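Local coordinates for protein plantazolicin methyltransferase BamL (Bacillus amyloliquefaciens subsp. plantarum, PDB 5DLY) that probably transfers methyl groups, with S-adenosylmethionine as the likely donor, to desmethylplantazolicin to give the antibiotic plantazolicin, at residues G67-S79 and S98-C110. Numbering follows the deposited sequence.
Sequences GCGQGQVIQYLNS and SAKKLGINASFIC. With SAH (S-adenosyl-L-homocysteine), chain C.
The ring of F108 packs against I74 and C68 of 67-79, in the tight part of the contact. I74 meets it from the opposite direction, with I74 CD1 3.4 Å from F108 CE1. With chi1 at -77°, I74 CG1 carries CD1 to the ring, and CG2, anti to the backbone N, meets A106 CB at 3.7 Å. C68 SG sits at the ring edge, 5.1 Å from the F108 centroid and 81° off the ring normal. A99 CB covers one face of the ring, 3.5 Å above its centre. G71, which has no side chain, lies close against A99, L102 and F108. A99 CA lies 3.4 Å from Q70 O in a bent CA-H...O contact.

G67-G71 is the glycine-rich loop after the first strand of a Rossmann-like methyltransferase fold. G67 O accepts a hydrogen bond from the amino N of S-adenosyl-L-homocysteine, and D90 OD2 accepts one from G69 N. Helix 72-80 follows and packs against the link from helix 93-101 to edge strand 107-110.

Toward N78 the contact is more polar and more open to solvent. I104 CD1 lies 3.7 Å from Q75 CA, and its CG2 slides past the N78 amide. One water bridges N78 OD1 and N105 N.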
# COMPACT_ATOMS: atom_id res chain seq x y z
N GLY A 67 1.06 -5.10 -6.11
CA GLY A 67 0.35 -4.15 -6.98
C GLY A 67 1.28 -3.02 -7.36
O GLY A 67 0.94 -1.84 -7.18
N CYS A 68 2.45 -3.37 -7.89
CA CYS A 68 3.56 -2.44 -8.06
C CYS A 68 3.40 -1.44 -9.20
O CYS A 68 4.24 -0.57 -9.36
CB CYS A 68 4.87 -3.22 -8.25
SG CYS A 68 4.88 -4.26 -9.72
N GLY A 69 2.34 -1.58 -10.00
CA GLY A 69 2.11 -0.66 -11.12
C GLY A 69 3.31 -0.65 -12.05
O GLY A 69 3.90 -1.69 -12.32
N GLN A 70 3.67 0.54 -12.50
CA GLN A 70 4.75 0.75 -13.48
C GLN A 70 6.13 0.81 -12.82
O GLN A 70 7.11 1.21 -13.44
CB GLN A 70 4.47 2.03 -14.29
CG GLN A 70 3.12 2.05 -15.00
CD GLN A 70 1.94 2.29 -14.06
OE1 GLN A 70 2.08 2.91 -13.00
NE2 GLN A 70 0.75 1.81 -14.45
N GLY A 71 6.20 0.38 -11.56
CA GLY A 71 7.47 0.27 -10.82
C GLY A 71 8.01 1.50 -10.11
O GLY A 71 9.15 1.49 -9.68
N GLN A 72 7.18 2.54 -9.96
CA GLN A 72 7.60 3.81 -9.36
C GLN A 72 8.15 3.64 -7.94
O GLN A 72 9.16 4.23 -7.57
CB GLN A 72 6.44 4.82 -9.34
CG GLN A 72 5.94 5.24 -10.72
CD GLN A 72 4.76 4.42 -11.22
OE1 GLN A 72 4.65 3.21 -10.98
NE2 GLN A 72 3.85 5.08 -11.94
N VAL A 73 7.48 2.82 -7.13
CA VAL A 73 7.94 2.59 -5.76
C VAL A 73 9.29 1.88 -5.75
O VAL A 73 10.18 2.23 -4.98
CB VAL A 73 6.88 1.81 -4.93
CG1 VAL A 73 7.49 1.23 -3.65
CG2 VAL A 73 5.72 2.72 -4.58
N ILE A 74 9.44 0.89 -6.62
CA ILE A 74 10.70 0.18 -6.72
C ILE A 74 11.80 1.10 -7.26
O ILE A 74 12.94 1.05 -6.78
CB ILE A 74 10.52 -1.12 -7.52
CG1 ILE A 74 9.84 -2.16 -6.61
CG2 ILE A 74 11.84 -1.63 -8.09
CD1 ILE A 74 9.29 -3.37 -7.31
N GLN A 75 11.46 1.98 -8.19
CA GLN A 75 12.42 2.99 -8.64
C GLN A 75 12.92 3.87 -7.49
O GLN A 75 14.13 4.11 -7.36
CB GLN A 75 11.84 3.84 -9.77
CG GLN A 75 12.81 4.89 -10.28
CD GLN A 75 12.90 4.92 -11.78
OE1 GLN A 75 11.97 5.35 -12.46
NE2 GLN A 75 14.03 4.47 -12.31
N TYR A 76 11.99 4.34 -6.66
CA TYR A 76 12.32 5.15 -5.49
C TYR A 76 13.29 4.42 -4.57
O TYR A 76 14.28 5.00 -4.13
CB TYR A 76 11.04 5.51 -4.72
CG TYR A 76 11.27 6.44 -3.54
CD1 TYR A 76 11.58 5.93 -2.28
CD2 TYR A 76 11.14 7.81 -3.68
CE1 TYR A 76 11.78 6.77 -1.19
CE2 TYR A 76 11.34 8.66 -2.60
CZ TYR A 76 11.66 8.14 -1.36
OH TYR A 76 11.85 9.00 -0.30
N LEU A 77 12.99 3.15 -4.29
CA LEU A 77 13.83 2.33 -3.42
C LEU A 77 15.21 2.09 -4.01
O LEU A 77 16.21 2.11 -3.29
CB LEU A 77 13.14 1.00 -3.09
CG LEU A 77 11.95 1.14 -2.12
CD1 LEU A 77 11.08 -0.11 -2.15
CD2 LEU A 77 12.45 1.43 -0.71
N ASN A 78 15.25 1.87 -5.33
CA ASN A 78 16.50 1.70 -6.08
C ASN A 78 17.43 2.92 -5.98
O ASN A 78 18.66 2.78 -6.02
CB ASN A 78 16.19 1.39 -7.55
CG ASN A 78 17.45 1.26 -8.40
OD1 ASN A 78 18.19 0.29 -8.26
ND2 ASN A 78 17.67 2.22 -9.27
N SER A 79 16.84 4.10 -5.85
CA SER A 79 17.61 5.34 -5.72
C SER A 79 18.09 5.58 -4.28
O SER A 79 19.01 6.38 -4.06
CB SER A 79 16.78 6.53 -6.21
OG SER A 79 16.46 6.39 -7.58
N SER A 98 6.11 -1.92 -18.59
CA SER A 98 6.65 -0.59 -18.27
C SER A 98 7.71 -0.63 -17.16
O SER A 98 8.77 -0.01 -17.29
CB SER A 98 5.54 0.38 -17.87
OG SER A 98 4.67 0.64 -18.95
N ALA A 99 7.42 -1.35 -16.08
CA ALA A 99 8.37 -1.52 -14.98
C ALA A 99 9.67 -2.18 -15.43
O ALA A 99 10.76 -1.77 -15.01
CB ALA A 99 7.72 -2.32 -13.86
N LYS A 100 9.57 -3.20 -16.28
CA LYS A 100 10.74 -3.91 -16.78
C LYS A 100 11.61 -3.01 -17.64
O LYS A 100 12.84 -3.11 -17.60
CB LYS A 100 10.33 -5.17 -17.54
CG LYS A 100 9.91 -6.32 -16.64
CD LYS A 100 9.52 -7.55 -17.44
CE LYS A 100 9.56 -8.80 -16.57
NZ LYS A 100 9.33 -10.05 -17.35
N LYS A 101 10.98 -2.11 -18.38
CA LYS A 101 11.71 -1.20 -19.27
C LYS A 101 12.58 -0.19 -18.51
O LYS A 101 13.50 0.40 -19.07
CB LYS A 101 10.76 -0.50 -20.24
CG LYS A 101 11.43 0.05 -21.50
CD LYS A 101 10.49 0.95 -22.28
CE LYS A 101 11.15 1.51 -23.52
NZ LYS A 101 10.12 1.99 -24.49
N LEU A 102 12.30 -0.01 -17.22
CA LEU A 102 13.13 0.86 -16.38
C LEU A 102 14.59 0.40 -16.29
O LEU A 102 15.48 1.21 -16.03
CB LEU A 102 12.54 1.02 -14.97
CG LEU A 102 11.16 1.67 -14.89
CD1 LEU A 102 10.63 1.61 -13.46
CD2 LEU A 102 11.18 3.10 -15.41
N GLY A 103 14.81 -0.90 -16.48
CA GLY A 103 16.15 -1.49 -16.42
C GLY A 103 16.78 -1.40 -15.05
O GLY A 103 17.98 -1.16 -14.93
N ILE A 104 15.96 -1.59 -14.01
CA ILE A 104 16.40 -1.58 -12.62
C ILE A 104 16.74 -3.00 -12.17
O ILE A 104 16.14 -3.96 -12.64
CB ILE A 104 15.28 -1.05 -11.69
CG1 ILE A 104 15.01 0.43 -11.97
CG2 ILE A 104 15.60 -1.26 -10.22
CD1 ILE A 104 13.72 0.93 -11.36
N ASN A 105 17.69 -3.11 -11.24
CA ASN A 105 17.98 -4.38 -10.61
C ASN A 105 16.85 -4.75 -9.65
O ASN A 105 16.91 -4.47 -8.45
CB ASN A 105 19.34 -4.32 -9.90
CG ASN A 105 19.76 -5.65 -9.31
OD1 ASN A 105 19.34 -6.71 -9.77
ND2 ASN A 105 20.59 -5.59 -8.28
N ALA A 106 15.81 -5.37 -10.21
CA ALA A 106 14.61 -5.79 -9.49
C ALA A 106 13.90 -6.87 -10.30
O ALA A 106 14.08 -6.94 -11.51
CB ALA A 106 13.68 -4.61 -9.28
N SER A 107 13.10 -7.69 -9.62
CA SER A 107 12.29 -8.73 -10.26
C SER A 107 10.84 -8.28 -10.36
O SER A 107 10.23 -7.89 -9.35
CB SER A 107 12.36 -10.04 -9.48
OG SER A 107 13.67 -10.58 -9.48
N PHE A 108 10.28 -8.33 -11.56
CA PHE A 108 8.89 -7.96 -11.79
C PHE A 108 8.09 -9.14 -12.30
O PHE A 108 8.51 -9.83 -13.24
CB PHE A 108 8.81 -6.79 -12.77
CG PHE A 108 9.22 -5.48 -12.17
CD1 PHE A 108 8.40 -4.85 -11.24
CD2 PHE A 108 10.44 -4.89 -12.52
CE1 PHE A 108 8.78 -3.65 -10.66
CE2 PHE A 108 10.82 -3.68 -11.94
CZ PHE A 108 9.98 -3.06 -11.02
N ILE A 109 6.96 -9.40 -11.66
CA ILE A 109 6.12 -10.56 -11.94
C ILE A 109 4.74 -10.11 -12.39
O ILE A 109 4.14 -9.24 -11.74
CB ILE A 109 5.97 -11.42 -10.65
CG1 ILE A 109 7.33 -11.83 -10.08
CG2 ILE A 109 5.10 -12.66 -10.91
CD1 ILE A 109 7.36 -11.76 -8.56
N CYS A 110 4.24 -10.70 -13.47
CA CYS A 110 2.88 -10.42 -13.92
C CYS A 110 1.93 -11.55 -13.56
O CYS A 110 1.83 -12.56 -14.26
CB CYS A 110 2.81 -10.10 -15.42
SG CYS A 110 1.16 -9.55 -15.90
N SAH C . 0.96 0.32 -5.49
CA SAH C . 0.58 1.30 -6.56
CB SAH C . -0.89 1.12 -6.93
CG SAH C . -1.08 1.24 -8.44
SD SAH C . -2.79 1.29 -8.90
C SAH C . 0.81 2.70 -6.07
O SAH C . 1.41 2.92 -5.02
OXT SAH C . 0.39 3.68 -6.70
C5' SAH C . -3.37 -0.31 -8.44
C4' SAH C . -2.55 -1.45 -9.03
O4' SAH C . -2.95 -2.69 -8.43
C3' SAH C . -2.78 -1.62 -10.53
O3' SAH C . -1.52 -1.53 -11.23
C2' SAH C . -3.43 -2.99 -10.67
O2' SAH C . -3.09 -3.70 -11.86
C1' SAH C . -2.90 -3.69 -9.43
N9 SAH C . -3.67 -4.88 -9.00
C8 SAH C . -5.01 -4.96 -8.85
N7 SAH C . -5.37 -6.20 -8.44
C5 SAH C . -4.24 -6.92 -8.31
C6 SAH C . -3.93 -8.30 -7.92
N6 SAH C . -4.93 -9.13 -7.56
N1 SAH C . -2.62 -8.68 -7.92
C2 SAH C . -1.64 -7.82 -8.28
N3 SAH C . -1.86 -6.53 -8.65
C4 SAH C . -3.13 -6.05 -8.69
O HOH W 1 19.32 -0.92 -10.55